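Local coordinates for protein PLP-Dependent L-Arginine Hydroxylase MppP (Streptomyces wadayamensis, PDB 6C9B) that oxidises L-arginine with the help of pyridoxal 5'-phosphate, giving 4-hydroxy-2-ketoarginine and 2-ketoarginine as products, at residues B[9-14]-B[336-341]; B[110-115]-B[340-345]; B[159-164]-B[309-314]; B[332-337]-B[350-355]. One frame throughout, in Å; residues are numbered along the deposited sequence.

Overall arrangement
Near the N terminus, residues 9-14 meet residues 336-341 in interaction 1 and close the longest loop. Residues 110-115 follow and meet 340-345 in interaction 2. These two contacts share His340 and Trp341. Interaction 3, between 159-164 and 309-314, lies wholly within both loops. Interaction 4 closes last, a short loop between 332-337 and 350-355. It crosses interaction 2 and opens on the stretch where interaction 1 ends. Interactions 1 and 2 tie the N-terminal helix and the end of strand 107-112 to the loop between strands 331-335 and 350-354; interaction 3 ties the loop after strand 152-156 to strand 309-314; interaction 4 pairs two strands of the same sheet. All four touch the bound product.

Interaction 1: residues B[9-14]-B[336-341]; sequences ENLTQW and CRQFHW. With EGV ((4S)-5-carbamimidamido-4-hydroxy-2-oxopentanoic acid), chain F.
Leu11 CD1 packs over the middle of one face of the Phe339 ring. Cys336 CA is at that ring's edge, in its plane. The edge of the Trp14 indole meets the Gln338 amide, with the two planes 75° apart. Trp14 NE1 is 3.0 Å from Gln338 OE1.

These groups gather round a helix N-cap. Asn10 caps helix 11-16, and this helix start packs on the 3-10 segment 337-339. Asn10 OD1 accepts from Gln13 N at 2.9 Å, nearly along the C=O axis. Asn10 ND2 turns to Ser248 of the second subunit, so the cap also sits at the dimer interface. Leu11 N donates to Asp116.

Leu11 CG is beside the backbone N and anti to the carbonyl carbon (chi1 -64°). From there Leu11 divides its branches. Leu11 CD2 packs 3.5 Å from Gln338 CB, while CD1 goes to Phe339. The Leu11 and Gln338 side chains slide past each other in opposite directions. Gln338 is extended beyond CG and brings its amide carbon, CD, 3.8 Å from Asn10 CA. Its NE2 donates to Lys8 O.

Thr12 serves the pocket instead. Its hydroxyl joins two nitrogens of the product's guanidinium group: Thr12 OG1 accepts from EGV N01 at 2.9 Å and from EGV N04 at 3.0 Å.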
# COMPACT_ATOMS: atom_id res chain seq x y z
N GLU B 9 16.98 8.54 -8.45
CA GLU B 9 16.12 8.52 -9.64
C GLU B 9 14.85 9.34 -9.47
O GLU B 9 14.16 9.59 -10.46
CB GLU B 9 15.76 7.08 -9.99
CG GLU B 9 16.91 6.26 -10.54
CD GLU B 9 16.57 4.78 -10.69
OE1 GLU B 9 16.77 4.24 -11.80
OE2 GLU B 9 16.09 4.18 -9.70
N ASN B 10 14.50 9.72 -8.25
CA ASN B 10 13.26 10.44 -7.98
C ASN B 10 13.37 11.04 -6.59
O ASN B 10 14.33 10.77 -5.86
CB ASN B 10 12.02 9.52 -8.14
CG ASN B 10 12.06 8.31 -7.19
OD1 ASN B 10 12.55 8.41 -6.08
ND2 ASN B 10 11.52 7.18 -7.65
N LEU B 11 12.38 11.87 -6.22
CA LEU B 11 12.46 12.59 -4.94
C LEU B 11 12.42 11.62 -3.76
O LEU B 11 13.08 11.85 -2.73
CB LEU B 11 11.33 13.63 -4.82
CG LEU B 11 11.42 14.74 -5.87
CD1 LEU B 11 10.14 15.52 -5.90
CD2 LEU B 11 12.61 15.64 -5.57
N THR B 12 11.66 10.53 -3.87
CA THR B 12 11.58 9.57 -2.78
C THR B 12 12.94 8.97 -2.47
O THR B 12 13.28 8.73 -1.31
CB THR B 12 10.55 8.49 -3.14
OG1 THR B 12 9.27 9.12 -3.31
CG2 THR B 12 10.44 7.40 -2.04
N GLN B 13 13.77 8.75 -3.50
CA GLN B 13 15.10 8.20 -3.26
C GLN B 13 16.01 9.22 -2.57
O GLN B 13 16.88 8.82 -1.78
CB GLN B 13 15.69 7.70 -4.58
CG GLN B 13 14.91 6.48 -5.11
CD GLN B 13 15.53 5.88 -6.33
OE1 GLN B 13 16.66 6.21 -6.68
NE2 GLN B 13 14.81 4.97 -7.00
N TRP B 14 15.81 10.52 -2.81
CA TRP B 14 16.46 11.53 -1.97
C TRP B 14 15.95 11.46 -0.54
O TRP B 14 16.71 11.72 0.41
CB TRP B 14 16.21 12.93 -2.52
CG TRP B 14 16.97 13.27 -3.74
CD1 TRP B 14 16.50 13.29 -5.03
CD2 TRP B 14 18.34 13.67 -3.81
NE1 TRP B 14 17.50 13.68 -5.89
CE2 TRP B 14 18.64 13.91 -5.17
CE3 TRP B 14 19.35 13.85 -2.86
CZ2 TRP B 14 19.90 14.32 -5.59
CZ3 TRP B 14 20.60 14.26 -3.28
CH2 TRP B 14 20.87 14.49 -4.64
N CYS B 336 15.05 20.43 -5.59
CA CYS B 336 13.74 20.62 -6.19
C CYS B 336 13.63 20.13 -7.63
O CYS B 336 12.51 20.12 -8.15
CB CYS B 336 13.34 22.08 -6.15
SG CYS B 336 12.56 22.46 -4.60
N ARG B 337 14.74 19.80 -8.29
CA ARG B 337 14.70 19.46 -9.71
C ARG B 337 13.55 18.54 -10.04
O ARG B 337 12.82 18.76 -11.02
CB ARG B 337 16.00 18.78 -10.15
CG ARG B 337 17.14 19.71 -10.47
CD ARG B 337 18.39 18.90 -10.87
NE ARG B 337 18.20 18.07 -12.07
CZ ARG B 337 18.42 18.47 -13.32
NH1 ARG B 337 18.80 19.71 -13.58
NH2 ARG B 337 18.22 17.62 -14.32
N GLN B 338 13.38 17.49 -9.26
CA GLN B 338 12.50 16.43 -9.74
C GLN B 338 11.01 16.71 -9.55
O GLN B 338 10.20 15.96 -10.12
CB GLN B 338 12.88 15.13 -9.07
CG GLN B 338 14.05 14.49 -9.83
CD GLN B 338 14.95 13.66 -8.95
OE1 GLN B 338 15.19 13.98 -7.79
NE2 GLN B 338 15.47 12.57 -9.52
N PHE B 339 10.62 17.76 -8.82
CA PHE B 339 9.24 18.22 -8.89
C PHE B 339 8.91 18.78 -10.27
O PHE B 339 7.73 18.81 -10.66
CB PHE B 339 8.98 19.32 -7.87
CG PHE B 339 9.09 18.88 -6.44
CD1 PHE B 339 8.04 18.25 -5.81
CD2 PHE B 339 10.23 19.16 -5.72
CE1 PHE B 339 8.14 17.85 -4.48
CE2 PHE B 339 10.34 18.77 -4.40
CZ PHE B 339 9.30 18.12 -3.78
N HIS B 340 9.92 19.22 -11.00
CA HIS B 340 9.72 19.77 -12.34
C HIS B 340 9.90 18.62 -13.33
O HIS B 340 10.89 18.51 -14.06
CB HIS B 340 10.66 20.92 -12.58
CG HIS B 340 10.47 22.03 -11.60
ND1 HIS B 340 9.69 23.13 -11.86
CD2 HIS B 340 10.91 22.16 -10.32
CE1 HIS B 340 9.69 23.92 -10.80
NE2 HIS B 340 10.41 23.35 -9.85
N TRP B 341 8.89 17.76 -13.30
CA TRP B 341 8.95 16.44 -13.92
C TRP B 341 9.02 16.52 -15.44
O TRP B 341 9.41 15.55 -16.08
CB TRP B 341 7.74 15.61 -13.45
CG TRP B 341 6.43 16.29 -13.69
CD1 TRP B 341 5.69 17.01 -12.79
CD2 TRP B 341 5.69 16.32 -14.93
NE1 TRP B 341 4.54 17.52 -13.40
CE2 TRP B 341 4.52 17.09 -14.71
CE3 TRP B 341 5.91 15.78 -16.20
CZ2 TRP B 341 3.57 17.34 -15.71
CZ3 TRP B 341 4.96 16.00 -17.20
CH2 TRP B 341 3.82 16.79 -16.94
C10 EGV F . 6.70 14.48 0.10
C02 EGV F . 6.58 9.44 -0.22
C03 EGV F . 6.15 8.24 -2.37
C06 EGV F . 5.76 10.72 -0.24
C07 EGV F . 6.75 11.90 -0.37
C09 EGV F . 6.05 13.27 -0.56
N01 EGV F . 7.01 9.03 -1.55
N04 EGV F . 6.58 7.83 -3.65
N05 EGV F . 4.95 7.92 -1.94
O08 EGV F . 5.05 10.83 0.93
O11 EGV F . 6.06 15.52 0.08
O12 EGV F . 7.82 14.42 0.64
O13 EGV F . 5.02 13.41 -1.21

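Interaction 2: residues B[110-115]-B[340-345]; sequences LVHPTF and HWAEPS. With EGV ((4S)-5-carbamimidamido-4-hydroxy-2-oxopentanoic acid), chain F.
Pro113 and His340 bring the two backbones closest, with their CA atoms 4.5 Å apart. The 110-115 segment comes from strand 107-112 and has a cis peptide bond before Pro113. Residues 340 to 343 form a type I beta turn, closed by a bond from Glu343 N to His340 O.

Trp341 CG lies between its backbone N and carbonyl carbon (chi1 54°). The edge of the indole is at Leu110 O and Val111 O. Trp341 NE1 donates to Val111 O at 3.0 Å, with an angle of 159° at the hydrogen. The oxygen is in the plane of the indole. His112 CD2 is over one face of this ring and Leu110 CD2 over the opposite face, both offset toward the rim.

His112 points its edge at the Trp341 face, with the planes at 87° and the centroid of the five-membered ring 4.6 Å from that of His112. On the His112 ring itself, Ala342 CB sits over one face, 3.9 Å from the centroid. His340 turns its edge to His112 in an offset edge-to-face pair. Pro113 CB lies over the middle of the His340 ring, 3.7 Å from its centroid. Glu133 holds His112 ND1 from outside the contact.

His112, His340 and Trp341 make an aromatic cluster. Further along the same segment, the Phe115 ring has EGV O13 over one face, 3.0 Å from Phe115 CZ. Active-site residues following a parallel strand of the large sheet are typical of fold type I pyridoxal phosphate enzymes.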
# COMPACT_ATOMS: atom_id res chain seq x y z
N LEU B 110 -1.16 17.46 -16.76
CA LEU B 110 -0.75 17.39 -15.37
C LEU B 110 -0.08 18.69 -14.95
O LEU B 110 0.77 19.22 -15.67
CB LEU B 110 0.21 16.23 -15.14
CG LEU B 110 0.79 16.06 -13.75
CD1 LEU B 110 -0.27 15.78 -12.71
CD2 LEU B 110 1.75 14.92 -13.77
N VAL B 111 -0.49 19.21 -13.79
CA VAL B 111 0.13 20.44 -13.29
C VAL B 111 1.63 20.22 -13.09
O VAL B 111 2.10 19.14 -12.70
CB VAL B 111 -0.55 20.92 -12.00
CG1 VAL B 111 -0.40 19.90 -10.86
CG2 VAL B 111 -0.01 22.28 -11.60
N HIS B 112 2.41 21.26 -13.40
CA HIS B 112 3.86 21.20 -13.38
C HIS B 112 4.35 22.48 -12.71
O HIS B 112 3.96 23.57 -13.14
CB HIS B 112 4.38 21.09 -14.81
CG HIS B 112 5.87 21.00 -14.92
ND1 HIS B 112 6.65 22.05 -15.36
CD2 HIS B 112 6.71 19.97 -14.69
CE1 HIS B 112 7.92 21.67 -15.37
NE2 HIS B 112 7.98 20.42 -14.97
N PRO B 113 5.18 22.41 -11.67
CA PRO B 113 5.68 21.22 -10.98
C PRO B 113 4.62 20.57 -10.13
O PRO B 113 3.58 21.18 -9.84
CB PRO B 113 6.81 21.78 -10.12
CG PRO B 113 6.26 23.14 -9.73
CD PRO B 113 5.60 23.65 -10.99
N THR B 114 4.87 19.33 -9.71
CA THR B 114 4.06 18.69 -8.69
C THR B 114 4.88 17.55 -8.11
O THR B 114 5.99 17.26 -8.57
CB THR B 114 2.68 18.26 -9.23
OG1 THR B 114 1.76 18.09 -8.13
CG2 THR B 114 2.73 17.00 -10.06
N PHE B 115 4.34 16.91 -7.09
CA PHE B 115 5.03 15.79 -6.46
C PHE B 115 5.29 14.70 -7.50
O PHE B 115 4.37 14.29 -8.23
CB PHE B 115 4.17 15.27 -5.30
CG PHE B 115 4.70 14.01 -4.67
CD1 PHE B 115 6.06 13.83 -4.47
CD2 PHE B 115 3.82 13.01 -4.28
CE1 PHE B 115 6.54 12.66 -3.90
CE2 PHE B 115 4.29 11.85 -3.69
CZ PHE B 115 5.66 11.67 -3.51
N HIS B 340 9.92 19.22 -11.00
CA HIS B 340 9.72 19.77 -12.34
C HIS B 340 9.90 18.62 -13.33
O HIS B 340 10.89 18.51 -14.06
CB HIS B 340 10.66 20.92 -12.58
CG HIS B 340 10.47 22.03 -11.60
ND1 HIS B 340 9.69 23.13 -11.86
CD2 HIS B 340 10.91 22.16 -10.32
CE1 HIS B 340 9.69 23.92 -10.80
NE2 HIS B 340 10.41 23.35 -9.85
N TRP B 341 8.89 17.76 -13.30
CA TRP B 341 8.95 16.44 -13.92
C TRP B 341 9.02 16.52 -15.44
O TRP B 341 9.41 15.55 -16.08
CB TRP B 341 7.74 15.61 -13.45
CG TRP B 341 6.43 16.29 -13.69
CD1 TRP B 341 5.69 17.01 -12.79
CD2 TRP B 341 5.69 16.32 -14.93
NE1 TRP B 341 4.54 17.52 -13.40
CE2 TRP B 341 4.52 17.09 -14.71
CE3 TRP B 341 5.91 15.78 -16.20
CZ2 TRP B 341 3.57 17.34 -15.71
CZ3 TRP B 341 4.96 16.00 -17.20
CH2 TRP B 341 3.82 16.79 -16.94
N ALA B 342 8.70 17.66 -16.03
CA ALA B 342 8.84 17.87 -17.47
C ALA B 342 10.08 18.66 -17.86
O ALA B 342 10.48 18.62 -19.03
CB ALA B 342 7.60 18.58 -18.02
N GLU B 343 10.69 19.38 -16.92
CA GLU B 343 11.84 20.23 -17.21
C GLU B 343 12.62 20.41 -15.92
O GLU B 343 12.47 21.44 -15.24
CB GLU B 343 11.39 21.59 -17.76
CG GLU B 343 12.53 22.38 -18.39
CD GLU B 343 12.95 21.79 -19.73
OE1 GLU B 343 12.27 22.06 -20.74
OE2 GLU B 343 13.94 21.03 -19.75
N PRO B 344 13.43 19.43 -15.54
CA PRO B 344 14.01 19.47 -14.18
C PRO B 344 14.89 20.67 -13.93
O PRO B 344 15.02 21.10 -12.78
CB PRO B 344 14.79 18.15 -14.09
CG PRO B 344 14.73 17.53 -15.46
CD PRO B 344 13.55 18.10 -16.15
N SER B 345 15.51 21.22 -14.98
CA SER B 345 16.36 22.40 -14.78
C SER B 345 15.57 23.59 -14.21
O SER B 345 16.18 24.47 -13.58
CB SER B 345 17.04 22.77 -16.10
OG SER B 345 16.08 23.18 -17.06
C10 EGV F . 6.70 14.48 0.10
C02 EGV F . 6.58 9.44 -0.22
C03 EGV F . 6.15 8.24 -2.37
C06 EGV F . 5.76 10.72 -0.24
C07 EGV F . 6.75 11.90 -0.37
C09 EGV F . 6.05 13.27 -0.56
N01 EGV F . 7.01 9.03 -1.55
N04 EGV F . 6.58 7.83 -3.65
N05 EGV F . 4.95 7.92 -1.94
O08 EGV F . 5.05 10.83 0.93
O11 EGV F . 6.06 15.52 0.08
O12 EGV F . 7.82 14.42 0.64
O13 EGV F . 5.02 13.41 -1.21

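Interaction 3: residues B[159-164]-B[309-314]; sequences NNPTGR and VERVAF
Arg311 CG is beside the backbone N, anti to the carbonyl carbon (chi1 -63°), and the chain bends at chi3 (-66°), which carries NE round toward Thr162. The two side chains lie side by side, pointing the same way. Thr162 CG2 sits over one face of the guanidinium, offset toward its rim, and 3.6 Å from Arg311 NH2. Asp302 forms a salt bridge with Arg311 NE. Thr162 OG1 accepts from Arg164 N at 3.1 Å, an ST turn, and is also bonded to Glu134.

Lower down the arginine, Arg311 CD packs 3.9 Å from Pro161 CG. The peptide bond before Pro161 is cis. Val309 CG2 packs 4.0 Å from Asn160 OD1. Asn160 is the pocket residue here: its ND2 binds the product and O3 of the modified lysine at position 221. A water links the backbones, 2.8 Å from Pro161 O and 2.7 Å from Val309 O; other acceptors may compete for its protons.

The Asn-Pro-Thr-Gly sequence is a familiar one in class I aminotransferases. Here that loop joins strand 152-156 of the large sheet to helix 168-181, and rests against strand 309-314, which runs between strands 298-299 and 350-354.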
# COMPACT_ATOMS: atom_id res chain seq x y z
N ASN B 159 -1.06 22.65 -4.15
CA ASN B 159 -0.01 21.93 -4.85
C ASN B 159 1.14 21.66 -3.90
O ASN B 159 1.40 22.41 -2.95
CB ASN B 159 0.48 22.70 -6.07
CG ASN B 159 1.26 21.80 -7.05
OD1 ASN B 159 1.26 20.54 -6.95
ND2 ASN B 159 1.91 22.43 -8.02
N ASN B 160 1.80 20.56 -4.17
CA ASN B 160 3.08 20.18 -3.57
C ASN B 160 4.06 20.26 -4.71
O ASN B 160 3.95 19.47 -5.66
CB ASN B 160 2.98 18.75 -3.02
CG ASN B 160 4.25 18.27 -2.41
OD1 ASN B 160 5.27 18.97 -2.39
ND2 ASN B 160 4.18 17.09 -1.84
N PRO B 161 5.03 21.19 -4.72
CA PRO B 161 5.62 21.87 -3.56
C PRO B 161 5.25 23.32 -3.32
O PRO B 161 5.74 23.95 -2.38
CB PRO B 161 7.11 21.76 -3.89
CG PRO B 161 7.14 21.96 -5.38
CD PRO B 161 5.92 21.23 -5.89
N THR B 162 4.38 23.89 -4.13
CA THR B 162 4.23 25.33 -4.17
C THR B 162 3.17 25.87 -3.21
O THR B 162 3.15 27.08 -2.96
CB THR B 162 3.84 25.80 -5.56
OG1 THR B 162 2.49 25.36 -5.81
CG2 THR B 162 4.79 25.28 -6.63
N GLY B 163 2.29 25.02 -2.72
CA GLY B 163 1.17 25.45 -1.90
C GLY B 163 0.05 26.14 -2.63
O GLY B 163 -0.91 26.60 -1.99
N ARG B 164 0.13 26.28 -3.95
CA ARG B 164 -0.85 27.06 -4.67
C ARG B 164 -2.19 26.35 -4.64
O ARG B 164 -2.26 25.15 -4.92
CB ARG B 164 -0.38 27.28 -6.11
CG ARG B 164 -1.01 28.47 -6.81
CD ARG B 164 0.07 29.29 -7.52
NE ARG B 164 -0.52 30.16 -8.55
CZ ARG B 164 0.10 30.56 -9.65
NH1 ARG B 164 1.36 30.19 -9.91
NH2 ARG B 164 -0.55 31.32 -10.52
N VAL B 309 5.38 22.29 3.52
CA VAL B 309 6.70 22.28 2.92
C VAL B 309 6.99 23.68 2.39
O VAL B 309 6.08 24.45 2.08
CB VAL B 309 6.83 21.21 1.82
CG1 VAL B 309 6.58 19.82 2.40
CG2 VAL B 309 5.82 21.49 0.65
N GLU B 310 8.28 24.00 2.27
CA GLU B 310 8.70 25.35 1.91
C GLU B 310 9.84 25.29 0.91
O GLU B 310 10.90 24.74 1.22
CB GLU B 310 9.13 26.13 3.17
CG GLU B 310 9.69 27.51 2.94
CD GLU B 310 8.63 28.57 2.63
OE1 GLU B 310 7.44 28.23 2.45
OE2 GLU B 310 8.99 29.75 2.55
N ARG B 311 9.66 25.93 -0.23
CA ARG B 311 10.73 26.08 -1.22
C ARG B 311 11.59 27.29 -0.88
O ARG B 311 11.09 28.34 -0.48
CB ARG B 311 10.17 26.25 -2.63
CG ARG B 311 9.38 25.06 -3.14
CD ARG B 311 9.23 25.14 -4.65
NE ARG B 311 8.41 26.28 -5.07
CZ ARG B 311 8.21 26.60 -6.34
NH1 ARG B 311 8.79 25.88 -7.29
NH2 ARG B 311 7.45 27.64 -6.67
N VAL B 312 12.90 27.13 -1.07
CA VAL B 312 13.86 28.21 -0.91
C VAL B 312 14.70 28.26 -2.19
O VAL B 312 15.18 27.22 -2.65
CB VAL B 312 14.74 28.00 0.34
CG1 VAL B 312 15.49 26.73 0.26
CG2 VAL B 312 15.70 29.18 0.50
N ALA B 313 14.84 29.44 -2.77
CA ALA B 313 15.62 29.64 -3.98
C ALA B 313 16.92 30.36 -3.66
O ALA B 313 16.98 31.17 -2.73
CB ALA B 313 14.86 30.46 -5.02
N PHE B 314 17.94 30.10 -4.46
CA PHE B 314 19.20 30.79 -4.26
C PHE B 314 19.77 31.17 -5.61
O PHE B 314 19.57 30.47 -6.61
CB PHE B 314 20.20 29.94 -3.47
CG PHE B 314 19.89 28.51 -3.49
CD1 PHE B 314 20.29 27.72 -4.55
CD2 PHE B 314 19.14 27.94 -2.48
CE1 PHE B 314 19.98 26.39 -4.58
CE2 PHE B 314 18.81 26.63 -2.50
CZ PHE B 314 19.24 25.84 -3.56
O HOH W 1 4.78 25.36 -0.16

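Interaction 4: residues B[332-337]-B[350-355]; sequences FALPCR and MVRIAL. With EGV ((4S)-5-carbamimidamido-4-hydroxy-2-oxopentanoic acid), chain F.
Arg352 and Leu334 lie side by side on one face of the sheet; the arginine's tip reaches the product. Arg352 grips the product's carboxylate with two hydrogen bonds. Arg352 NH1 donates to EGV O12 at 2.8 Å, and Arg352 NH2 to EGV O11 at 3.0 Å. The carboxylate carbon, C10, is at the guanidinium edge and in its plane. Opposite charges probably strengthen this pairing. As in related aminotransferases, such an arginine is suited to holding the substrate's alpha-carboxylate.

Several groups fix the guanidinium. Leu334 CD2 covers one face, 3.6 Å from Arg352 NH1. The arginine chain bends at chi3 (71°), which places Arg352 NE 3.9 Å from the same Leu334 CD2. Ala26 O accepts from NH1, and Asn160 OD1 takes a weak bond from NH2.

The backbone positions both side chains. Leu334 and Arg352 are an antiparallel hydrogen-bonded pair: Arg352 N donates to Leu334 O at 2.7 Å, and Leu334 N to Arg352 O at 3.2 Å. Pro335 and Val351 form the next pair, which is non-hydrogen-bonded. Cys336 N donates to Met350 O at 3.1 Å, from 41° above the carbonyl plane. Cys336 SG also packs 4.0 Å from Arg352 CB. A water joins Arg337 N to Met350 O.

Strand 331-335 has strand 23-24 as its other neighbour, and strand 309-314 flanks 350-354 on the far side. Helix 11-16 packs on Leu334 through Leu11, Trp14 and Glu15. Helix 319-327 meets Ala333 and Pro335.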
# COMPACT_ATOMS: atom_id res chain seq x y z
N PHE B 332 19.46 17.01 6.12
CA PHE B 332 18.94 16.45 4.88
C PHE B 332 17.71 17.20 4.41
O PHE B 332 16.62 17.05 4.98
CB PHE B 332 18.64 14.96 5.04
CG PHE B 332 19.86 14.13 5.24
CD1 PHE B 332 20.54 13.62 4.15
CD2 PHE B 332 20.34 13.88 6.52
CE1 PHE B 332 21.68 12.86 4.33
CE2 PHE B 332 21.48 13.12 6.69
CZ PHE B 332 22.15 12.61 5.60
N ALA B 333 17.86 17.95 3.31
CA ALA B 333 16.75 18.61 2.65
C ALA B 333 16.48 17.89 1.32
O ALA B 333 16.92 16.75 1.12
CB ALA B 333 17.07 20.10 2.47
N LEU B 334 15.73 18.53 0.44
CA LEU B 334 15.35 17.90 -0.82
C LEU B 334 15.63 18.84 -1.99
O LEU B 334 15.08 19.96 -2.02
CB LEU B 334 13.87 17.53 -0.76
CG LEU B 334 13.30 16.49 -1.69
CD1 LEU B 334 14.02 15.20 -1.48
CD2 LEU B 334 11.80 16.36 -1.38
N PRO B 335 16.47 18.46 -2.96
CA PRO B 335 16.60 19.29 -4.16
C PRO B 335 15.30 19.31 -4.93
O PRO B 335 14.55 18.33 -4.98
CB PRO B 335 17.70 18.61 -4.98
CG PRO B 335 18.36 17.62 -4.02
CD PRO B 335 17.31 17.25 -3.03
N CYS B 336 15.05 20.43 -5.59
CA CYS B 336 13.74 20.62 -6.19
C CYS B 336 13.63 20.13 -7.63
O CYS B 336 12.51 20.12 -8.15
CB CYS B 336 13.34 22.08 -6.15
SG CYS B 336 12.56 22.46 -4.60
N ARG B 337 14.74 19.80 -8.29
CA ARG B 337 14.70 19.46 -9.71
C ARG B 337 13.55 18.54 -10.04
O ARG B 337 12.82 18.76 -11.02
CB ARG B 337 16.00 18.78 -10.15
CG ARG B 337 17.14 19.71 -10.47
CD ARG B 337 18.39 18.90 -10.87
NE ARG B 337 18.20 18.07 -12.07
CZ ARG B 337 18.42 18.47 -13.32
NH1 ARG B 337 18.80 19.71 -13.58
NH2 ARG B 337 18.22 17.62 -14.32
N MET B 350 16.62 25.58 -6.42
CA MET B 350 15.78 25.51 -5.23
C MET B 350 16.02 24.22 -4.45
O MET B 350 16.36 23.17 -5.02
CB MET B 350 14.32 25.61 -5.60
CG MET B 350 13.95 26.97 -6.13
SD MET B 350 12.20 27.01 -6.60
CE MET B 350 12.26 26.31 -8.26
N VAL B 351 15.82 24.30 -3.13
CA VAL B 351 15.62 23.13 -2.29
C VAL B 351 14.29 23.28 -1.57
O VAL B 351 13.74 24.38 -1.44
CB VAL B 351 16.74 22.91 -1.25
CG1 VAL B 351 18.07 22.74 -1.92
CG2 VAL B 351 16.80 24.05 -0.29
N ARG B 352 13.79 22.17 -1.07
CA ARG B 352 12.54 22.13 -0.32
C ARG B 352 12.82 21.70 1.11
O ARG B 352 13.59 20.76 1.34
CB ARG B 352 11.51 21.18 -0.96
CG ARG B 352 10.09 21.45 -0.51
CD ARG B 352 9.13 20.31 -0.89
NE ARG B 352 9.39 19.12 -0.07
CZ ARG B 352 8.61 18.04 -0.03
NH1 ARG B 352 8.93 17.02 0.75
NH2 ARG B 352 7.51 17.97 -0.77
N ILE B 353 12.21 22.39 2.06
CA ILE B 353 12.35 22.15 3.50
C ILE B 353 11.01 21.68 4.06
O ILE B 353 9.97 22.29 3.79
CB ILE B 353 12.80 23.43 4.22
CG1 ILE B 353 14.16 23.86 3.70
CG2 ILE B 353 12.83 23.26 5.73
CD1 ILE B 353 14.55 25.25 4.20
N ALA B 354 11.04 20.61 4.85
CA ALA B 354 9.86 20.09 5.53
C ALA B 354 9.58 20.87 6.81
O ALA B 354 10.47 21.05 7.65
CB ALA B 354 10.05 18.62 5.89
N LEU B 355 8.34 21.32 6.96
CA LEU B 355 7.94 22.13 8.10
C LEU B 355 7.20 21.33 9.18
O LEU B 355 7.05 21.83 10.30
CB LEU B 355 7.05 23.29 7.65
CG LEU B 355 7.66 24.28 6.66
CD1 LEU B 355 6.64 25.37 6.37
CD2 LEU B 355 8.95 24.90 7.18
C10 EGV F . 6.70 14.48 0.10
C02 EGV F . 6.58 9.44 -0.22
C03 EGV F . 6.15 8.24 -2.37
C06 EGV F . 5.76 10.72 -0.24
C07 EGV F . 6.75 11.90 -0.37
C09 EGV F . 6.05 13.27 -0.56
N01 EGV F . 7.01 9.03 -1.55
N04 EGV F . 6.58 7.83 -3.65
N05 EGV F . 4.95 7.92 -1.94
O08 EGV F . 5.05 10.83 0.93
O11 EGV F . 6.06 15.52 0.08
O12 EGV F . 7.82 14.42 0.64
O13 EGV F . 5.02 13.41 -1.21
O HOH W 2 17.46 21.25 -7.29